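PDB 5A9T: putative dehydrogenase from Amycolatopsis orientalis, which catalyses the NADPH-dependent, stereoselective reduction of imines to amines. Local coordinates for the interface of chains A and B. Coordinates in Å, arbitrary orientation; residue numbers count along the deposited sequence, not the author numbering. Chains: chain A/B, Putative dehydrogenase.

The three contacts form a triangle across one two-fold dimer, their C-alpha centres about 20 Å apart for contacts 1 and 2 and for 1 and 3, and about 19 Å for 2 and 3. Helix 166-193 joins all three. Contact 1 sets its early turns, with the start of helix 99-111, against the partner's helix 238-255 and the end of its helix 166-193; contact 2 faces helix 260-274, the 3-10 helix 282-288 and B:Trp289, contact 3 helix 199-228 and the same 3-10 helix. B:Tyr282 serves contact 2, its twin A:Tyr282 contact 3. Such sharing typifies imine reductase dimers, whose active sites lie between subunits.

Contact 1: the interface of chains A and B. Residues chain A 97-99, 169, 172-173; chain B 191, 248, 251, 255.
A:Thr172 and B:Thr251 meet tip to tip through their methyl groups, CG2 to CG2 at 3.9 Å, at the centre of a patch where the early part of helix 166-193 of one subunit packs on helix 238-255 and the end of helix 166-193 of the other. In B:Thr251 the first torsion (chi1 -68°) points CG2 at A:Thr172 and A:Pro99 and leaves OG1 beside the methyl of A:Thr98. The same B:Thr251 methyl reaches CD of A:Pro99 at 3.8 Å. Threonine probably suits this place, since a short side chain allows close approach; CG2 of A:Thr172 also lies 4.0 Å from CA of B:Ile248.

A second set of apolar contacts is made by A:Ala173, whose small side chain leaves room for B:Leu191: the leucine CD1 lies 3.8 Å from the alanine CA. Proline, rigid and opening helix 99-111, offers a fixed flank from the cofactor-binding domain.

Other contacts place carbon against polar groups, by van der Waals packing. The A:Leu169 methyls lie against the carbonyl of B:Leu191, near the end of its helix. B:Gln255 approaches A:Leu169 from the opposite direction, and its bend at chi2 (-65°) lays the aliphatic CG 3.9 Å from A:Leu169 CD1. The amide then has NE2 beside that leucine and OE1 towards the proline, OE1 of B:Gln255 standing 3.9 Å from A:Pro99 CG.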
loop_
_atom_site.group_PDB
_atom_site.type_symbol
_atom_site.label_atom_id
_atom_site.label_comp_id
_atom_site.label_asym_id
_atom_site.label_seq_id
_atom_site.Cartn_x
_atom_site.Cartn_y
_atom_site.Cartn_z
ATOM N N GLY A 97 5.226 23.056 10.133
ATOM C CA GLY A 97 3.860 22.375 10.239
ATOM C C GLY A 97 3.222 22.151 8.883
ATOM O O GLY A 97 2.590 21.019 8.620
ATOM N N THR A 98 3.318 23.147 8.011
ATOM C CA THR A 98 2.685 23.168 6.719
ATOM C C THR A 98 3.476 23.728 5.588
ATOM O O THR A 98 4.475 24.443 5.836
ATOM C CB THR A 98 1.394 24.044 6.737
ATOM O OG1 THR A 98 1.778 25.414 6.940
ATOM C CG2 THR A 98 0.428 23.630 7.866
ATOM N N PRO A 99 3.117 23.562 4.334
ATOM C CA PRO A 99 3.861 24.166 3.274
ATOM C C PRO A 99 3.890 25.687 3.341
ATOM O O PRO A 99 4.951 26.314 3.139
ATOM C CB PRO A 99 3.188 23.683 1.969
ATOM C CG PRO A 99 2.607 22.394 2.386
ATOM C CD PRO A 99 2.145 22.541 3.769
ATOM N N LEU A 169 5.036 18.955 2.060
ATOM C CA LEU A 169 3.915 18.481 1.228
ATOM C C LEU A 169 4.160 16.976 0.934
ATOM O O LEU A 169 3.175 16.192 0.985
ATOM C CB LEU A 169 3.831 19.271 -0.020
ATOM C CG LEU A 169 2.725 18.933 -1.006
ATOM C CD1 LEU A 169 1.373 19.061 -0.353
ATOM C CD2 LEU A 169 2.830 19.800 -2.235
ATOM N N THR A 172 3.313 14.946 4.008
ATOM C CA THR A 172 1.893 14.891 4.141
ATOM C C THR A 172 1.302 13.873 3.173
ATOM O O THR A 172 0.453 13.035 3.606
ATOM C CB THR A 172 1.277 16.271 3.903
ATOM O OG1 THR A 172 1.878 17.200 4.861
ATOM C CG2 THR A 172 -0.244 16.221 4.161
ATOM N N ALA A 173 1.733 13.922 1.955
ATOM C CA ALA A 173 1.243 13.006 0.930
ATOM C C ALA A 173 1.565 11.546 1.282
ATOM O O ALA A 173 0.669 10.645 1.244
ATOM C CB ALA A 173 1.776 13.402 -0.378
ATOM N N LEU B 191 -2.147 15.430 -3.836
ATOM C CA LEU B 191 -1.454 16.395 -2.960
ATOM C C LEU B 191 -0.217 16.897 -3.571
ATOM O O LEU B 191 -0.041 18.110 -3.694
ATOM C CB LEU B 191 -1.170 15.795 -1.585
ATOM C CG LEU B 191 -2.317 15.716 -0.633
ATOM C CD1 LEU B 191 -2.038 14.782 0.533
ATOM C CD2 LEU B 191 -2.602 17.149 -0.154
ATOM N N ILE B 248 -3.136 16.395 8.196
ATOM C CA ILE B 248 -3.220 16.057 6.807
ATOM C C ILE B 248 -4.417 16.761 6.180
ATOM O O ILE B 248 -4.359 17.248 5.017
ATOM C CB ILE B 248 -3.254 14.522 6.571
ATOM C CG1 ILE B 248 -1.914 13.984 7.030
ATOM C CG2 ILE B 248 -3.644 14.190 5.137
ATOM C CD1 ILE B 248 -2.003 12.466 7.198
ATOM N N THR B 251 -3.713 20.508 5.750
ATOM C CA THR B 251 -2.832 20.775 4.687
ATOM C C THR B 251 -3.533 20.539 3.314
ATOM O O THR B 251 -3.288 21.235 2.325
ATOM C CB THR B 251 -1.561 19.915 4.780
ATOM O OG1 THR B 251 -0.842 20.415 5.959
ATOM C CG2 THR B 251 -0.674 20.050 3.594
ATOM N N GLN B 255 -4.015 23.257 0.279
ATOM C CA GLN B 255 -3.642 22.997 -1.071
ATOM C C GLN B 255 -4.742 22.894 -2.113
ATOM O O GLN B 255 -4.490 22.708 -3.319
ATOM C CB GLN B 255 -2.836 21.684 -1.180
ATOM C CG GLN B 255 -1.512 21.735 -0.403
ATOM C CD GLN B 255 -0.526 22.726 -0.908
ATOM O OE1 GLN B 255 -0.139 23.614 -0.161
ATOM N NE2 GLN B 255 -0.136 22.653 -2.210
#

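Contact 2: the interface of chains A and B. Residues chain A 179-180, 183, 261; chain B 265, 268, 282, 289.
A:Asn183 and B:Tyr282 run at about a right angle to each other, yet their flat groups are almost parallel, amide and ring planes being 9° apart. They meet where helix 166-193 of chain A faces helix 260-274 and the C-terminal 3-10 helix of chain B in the two-fold dimer; Tyr282 belongs to the amine pocket, which puts this contact beside the active site. The amide nitrogen ND2 of A:Asn183 lies at the edge of the B:Tyr282 ring, in its plane, and donates to the phenol OH at 2.6 Å, tilted somewhat from its own amide plane. B:Tyr282 reaches this place because CG stands anti to the backbone N (chi1 -178°). CE2 of B:Tyr282 lies at the edge of the A:Tyr179 ring, in that ring's plane, 3.5 Å from CE1.

Against B:Asn265 the amide of A:Asn183 is steeply turned, the planes 73° apart. As modelled, their OD1 atoms face each other at 3.0 Å, two acceptors in conflict, and the assignment of one of the two amides is doubtful. Water 1 joins A:Asn183 OD1, the backbone O of B:Asn265 and the OH of B:Tyr282. Asparagine suits such a junction, offering both donor and acceptor.

A:Ile261 lays CG1 over one face of the B:Trp289 ring, towards its rim and 4.0 Å from CH2; the broad indole suits a branched aliphatic chain. B:Leu268 brings CD1 to 3.9 Å from A:Asn183 CG. A nearly straight bond, in the amide plane, runs from B:Asn265 ND2 to the hydroxyl OG of A:Ser180 at 3.1 Å.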
loop_
_atom_site.group_PDB
_atom_site.type_symbol
_atom_site.label_atom_id
_atom_site.label_comp_id
_atom_site.label_asym_id
_atom_site.label_seq_id
_atom_site.Cartn_x
_atom_site.Cartn_y
_atom_site.Cartn_z
ATOM N N TYR A 179 -1.709 5.834 5.745
ATOM C CA TYR A 179 -2.916 5.526 6.555
ATOM C C TYR A 179 -3.871 4.652 5.757
ATOM O O TYR A 179 -4.394 3.618 6.221
ATOM C CB TYR A 179 -3.650 6.773 7.062
ATOM C CG TYR A 179 -2.989 7.441 8.229
ATOM C CD1 TYR A 179 -3.009 6.788 9.471
ATOM C CD2 TYR A 179 -2.289 8.640 8.103
ATOM C CE1 TYR A 179 -2.368 7.345 10.555
ATOM C CE2 TYR A 179 -1.622 9.182 9.145
ATOM C CZ TYR A 179 -1.651 8.511 10.371
ATOM O OH TYR A 179 -0.939 9.105 11.427
ATOM N N SER A 180 -4.079 5.012 4.479
ATOM C CA SER A 180 -5.027 4.209 3.648
ATOM C C SER A 180 -4.475 2.793 3.407
ATOM O O SER A 180 -5.203 1.788 3.453
ATOM C CB SER A 180 -5.224 4.913 2.329
ATOM O OG SER A 180 -6.090 5.999 2.471
ATOM N N ASN A 183 -4.734 0.688 6.542
ATOM C CA ASN A 183 -6.123 0.274 6.763
ATOM C C ASN A 183 -6.478 -0.894 5.833
ATOM O O ASN A 183 -7.229 -1.786 6.217
ATOM C CB ASN A 183 -7.063 1.478 6.640
ATOM C CG ASN A 183 -6.901 2.478 7.758
ATOM O OD1 ASN A 183 -7.323 3.657 7.529
ATOM N ND2 ASN A 183 -6.278 2.144 8.762
ATOM N N ILE A 261 -14.561 -0.443 5.457
ATOM C CA ILE A 261 -13.474 -0.104 4.507
ATOM C C ILE A 261 -13.949 -0.283 3.018
ATOM O O ILE A 261 -13.891 0.651 2.242
ATOM C CB ILE A 261 -12.179 -0.877 4.855
ATOM C CG1 ILE A 261 -11.578 -0.379 6.144
ATOM C CG2 ILE A 261 -11.176 -0.794 3.685
ATOM C CD1 ILE A 261 -11.146 0.995 6.148
ATOM N N ASN B 265 -10.471 8.257 6.947
ATOM C CA ASN B 265 -9.457 7.588 7.797
ATOM C C ASN B 265 -9.521 8.123 9.194
ATOM O O ASN B 265 -9.424 7.255 10.116
ATOM C CB ASN B 265 -8.088 7.800 7.180
ATOM C CG ASN B 265 -7.856 6.950 5.962
ATOM O OD1 ASN B 265 -8.454 5.859 5.785
ATOM N ND2 ASN B 265 -6.943 7.367 5.096
ATOM N N LEU B 268 -12.478 6.319 10.989
ATOM C CA LEU B 268 -12.208 4.990 11.467
ATOM C C LEU B 268 -11.572 5.087 12.845
ATOM O O LEU B 268 -11.954 4.236 13.713
ATOM C CB LEU B 268 -11.291 4.054 10.657
ATOM C CG LEU B 268 -11.806 3.718 9.233
ATOM C CD1 LEU B 268 -10.709 3.255 8.249
ATOM C CD2 LEU B 268 -12.934 2.666 9.336
ATOM N N TYR B 282 -2.062 2.031 17.040
ATOM C CA TYR B 282 -2.875 2.272 15.848
ATOM C C TYR B 282 -3.561 1.005 15.417
ATOM O O TYR B 282 -4.699 0.957 15.019
ATOM C CB TYR B 282 -1.952 2.782 14.736
ATOM C CG TYR B 282 -2.760 3.087 13.490
ATOM C CD1 TYR B 282 -3.072 2.125 12.541
ATOM C CD2 TYR B 282 -3.191 4.387 13.243
ATOM C CE1 TYR B 282 -3.869 2.391 11.462
ATOM C CE2 TYR B 282 -3.946 4.672 12.157
ATOM C CZ TYR B 282 -4.363 3.673 11.277
ATOM O OH TYR B 282 -5.131 4.021 10.189
ATOM N N TRP B 289 -13.070 -4.637 13.466
ATOM C CA TRP B 289 -13.459 -5.251 12.155
ATOM C C TRP B 289 -13.504 -6.739 12.143
ATOM O O TRP B 289 -14.050 -7.322 11.194
ATOM C CB TRP B 289 -12.505 -4.765 11.050
ATOM C CG TRP B 289 -12.335 -3.292 10.953
ATOM C CD1 TRP B 289 -13.218 -2.347 11.418
ATOM C CD2 TRP B 289 -11.274 -2.581 10.375
ATOM N NE1 TRP B 289 -12.736 -1.092 11.149
ATOM C CE2 TRP B 289 -11.529 -1.180 10.532
ATOM C CE3 TRP B 289 -10.081 -2.950 9.739
ATOM C CZ2 TRP B 289 -10.609 -0.208 10.128
ATOM C CZ3 TRP B 289 -9.246 -2.009 9.296
ATOM C CH2 TRP B 289 -9.438 -0.648 9.511
HETATM O O HOH W 1 -7.096 5.838 9.545
#

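Contact 3: the interface of chains A and B. Residues chain A 219, 226, 282-283, 285; chain B 182, 186.
B:Met182 and B:Leu186 stand one turn apart on helix 166-193, their CA atoms 6.1 Å from each other, and point into a groove of the partner between helix 199-228, carrying A:Ile219 and A:Ile226, and the 3-10 helix 282-288, with A:Tyr282, A:Tyr283 and A:Val285.

B:Met182 enters as a hook: CG points away from the backbone N (chi1 -175°), and bends at chi2 and chi3 fold the thioether across the groove. Its sulfur SD lies at the edge of the A:Tyr283 ring, in the ring plane and 3.6 Å from CE1, with the two side chains at about a right angle. The terminal methyl CE slides past A:Ile219, 3.5 Å from CG1. A:Tyr282 meets the methionine nearer its backbone, CE1 to CG at 3.9 Å. A flexible, unbranched side chain suits this narrow site, since it can bend to span from one wall to the other. Cut back to an alanine, this position is likely to leave a gap between A:Ile219 and A:Tyr283 and the edge of that ring, part of the amine pocket, without its sulfur neighbour.

B:Leu186 fills the groove one turn on with its forked end, one branch to each wall. CD2 goes to A:Ile226 CD1 at 3.7 Å. On the other wall A:Val285 has CG1 between its backbone N and carbonyl carbon (chi1 75°), directing that methyl towards the leucine, where it lies 3.7 Å from B:Leu186 CD1.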
loop_
_atom_site.group_PDB
_atom_site.type_symbol
_atom_site.label_atom_id
_atom_site.label_comp_id
_atom_site.label_asym_id
_atom_site.label_seq_id
_atom_site.Cartn_x
_atom_site.Cartn_y
_atom_site.Cartn_z
ATOM N N ILE A 219 0.933 0.604 -10.055
ATOM C CA ILE A 219 1.056 2.054 -9.944
ATOM C C ILE A 219 2.125 2.621 -10.939
ATOM O O ILE A 219 1.863 3.562 -11.622
ATOM C CB ILE A 219 1.408 2.442 -8.527
ATOM C CG1 ILE A 219 0.191 2.228 -7.639
ATOM C CG2 ILE A 219 1.784 3.933 -8.494
ATOM C CD1 ILE A 219 0.482 2.316 -6.166
ATOM N N ILE A 226 -1.999 8.482 -15.819
ATOM C CA ILE A 226 -2.542 9.476 -14.930
ATOM C C ILE A 226 -2.194 10.877 -15.311
ATOM O O ILE A 226 -3.018 11.803 -15.408
ATOM C CB ILE A 226 -2.258 9.132 -13.436
ATOM C CG1 ILE A 226 -2.936 7.827 -13.014
ATOM C CG2 ILE A 226 -2.605 10.343 -12.583
ATOM C CD1 ILE A 226 -2.379 7.256 -11.742
ATOM N N TYR A 282 -10.171 3.242 -13.594
ATOM C CA TYR A 282 -10.276 3.396 -12.143
ATOM C C TYR A 282 -9.620 4.676 -11.703
ATOM O O TYR A 282 -10.070 5.409 -10.858
ATOM C CB TYR A 282 -9.592 2.194 -11.484
ATOM C CG TYR A 282 -9.715 2.290 -9.975
ATOM C CD1 TYR A 282 -8.818 3.000 -9.191
ATOM C CD2 TYR A 282 -10.740 1.618 -9.318
ATOM C CE1 TYR A 282 -8.981 3.148 -7.842
ATOM C CE2 TYR A 282 -10.890 1.723 -7.977
ATOM C CZ TYR A 282 -10.059 2.544 -7.214
ATOM O OH TYR A 282 -10.258 2.612 -5.854
ATOM N N TYR A 283 -8.438 4.944 -12.285
ATOM C CA TYR A 283 -7.522 6.015 -11.843
ATOM C C TYR A 283 -8.074 7.396 -12.054
ATOM O O TYR A 283 -7.647 8.329 -11.417
ATOM C CB TYR A 283 -6.149 5.818 -12.530
ATOM C CG TYR A 283 -5.672 4.430 -12.374
ATOM C CD1 TYR A 283 -5.197 3.949 -11.138
ATOM C CD2 TYR A 283 -5.817 3.481 -13.391
ATOM C CE1 TYR A 283 -4.887 2.616 -10.968
ATOM C CE2 TYR A 283 -5.487 2.132 -13.185
ATOM C CZ TYR A 283 -5.043 1.722 -11.991
ATOM O OH TYR A 283 -4.694 0.428 -11.787
ATOM N N VAL A 285 -10.631 8.467 -10.807
ATOM C CA VAL A 285 -11.161 8.913 -9.472
ATOM C C VAL A 285 -10.339 10.023 -8.901
ATOM O O VAL A 285 -10.845 10.899 -8.223
ATOM C CB VAL A 285 -11.316 7.707 -8.559
ATOM C CG1 VAL A 285 -9.977 7.224 -8.045
ATOM C CG2 VAL A 285 -12.214 8.047 -7.401
ATOM N N MET B 182 -4.390 1.855 -3.349
ATOM C CA MET B 182 -4.423 2.619 -4.540
ATOM C C MET B 182 -5.063 3.976 -4.267
ATOM O O MET B 182 -4.566 4.960 -4.749
ATOM C CB MET B 182 -5.223 1.940 -5.667
ATOM C CG MET B 182 -5.204 2.622 -6.970
ATOM S SD MET B 182 -3.491 2.649 -7.620
ATOM C CE MET B 182 -3.163 1.122 -7.411
ATOM N N LEU B 186 -3.368 7.605 -4.807
ATOM C CA LEU B 186 -3.963 8.648 -5.646
ATOM C C LEU B 186 -4.233 9.910 -4.858
ATOM O O LEU B 186 -4.039 11.013 -5.383
ATOM C CB LEU B 186 -5.295 8.111 -6.256
ATOM C CG LEU B 186 -5.056 7.034 -7.281
ATOM C CD1 LEU B 186 -6.389 6.412 -7.681
ATOM C CD2 LEU B 186 -4.285 7.423 -8.521
#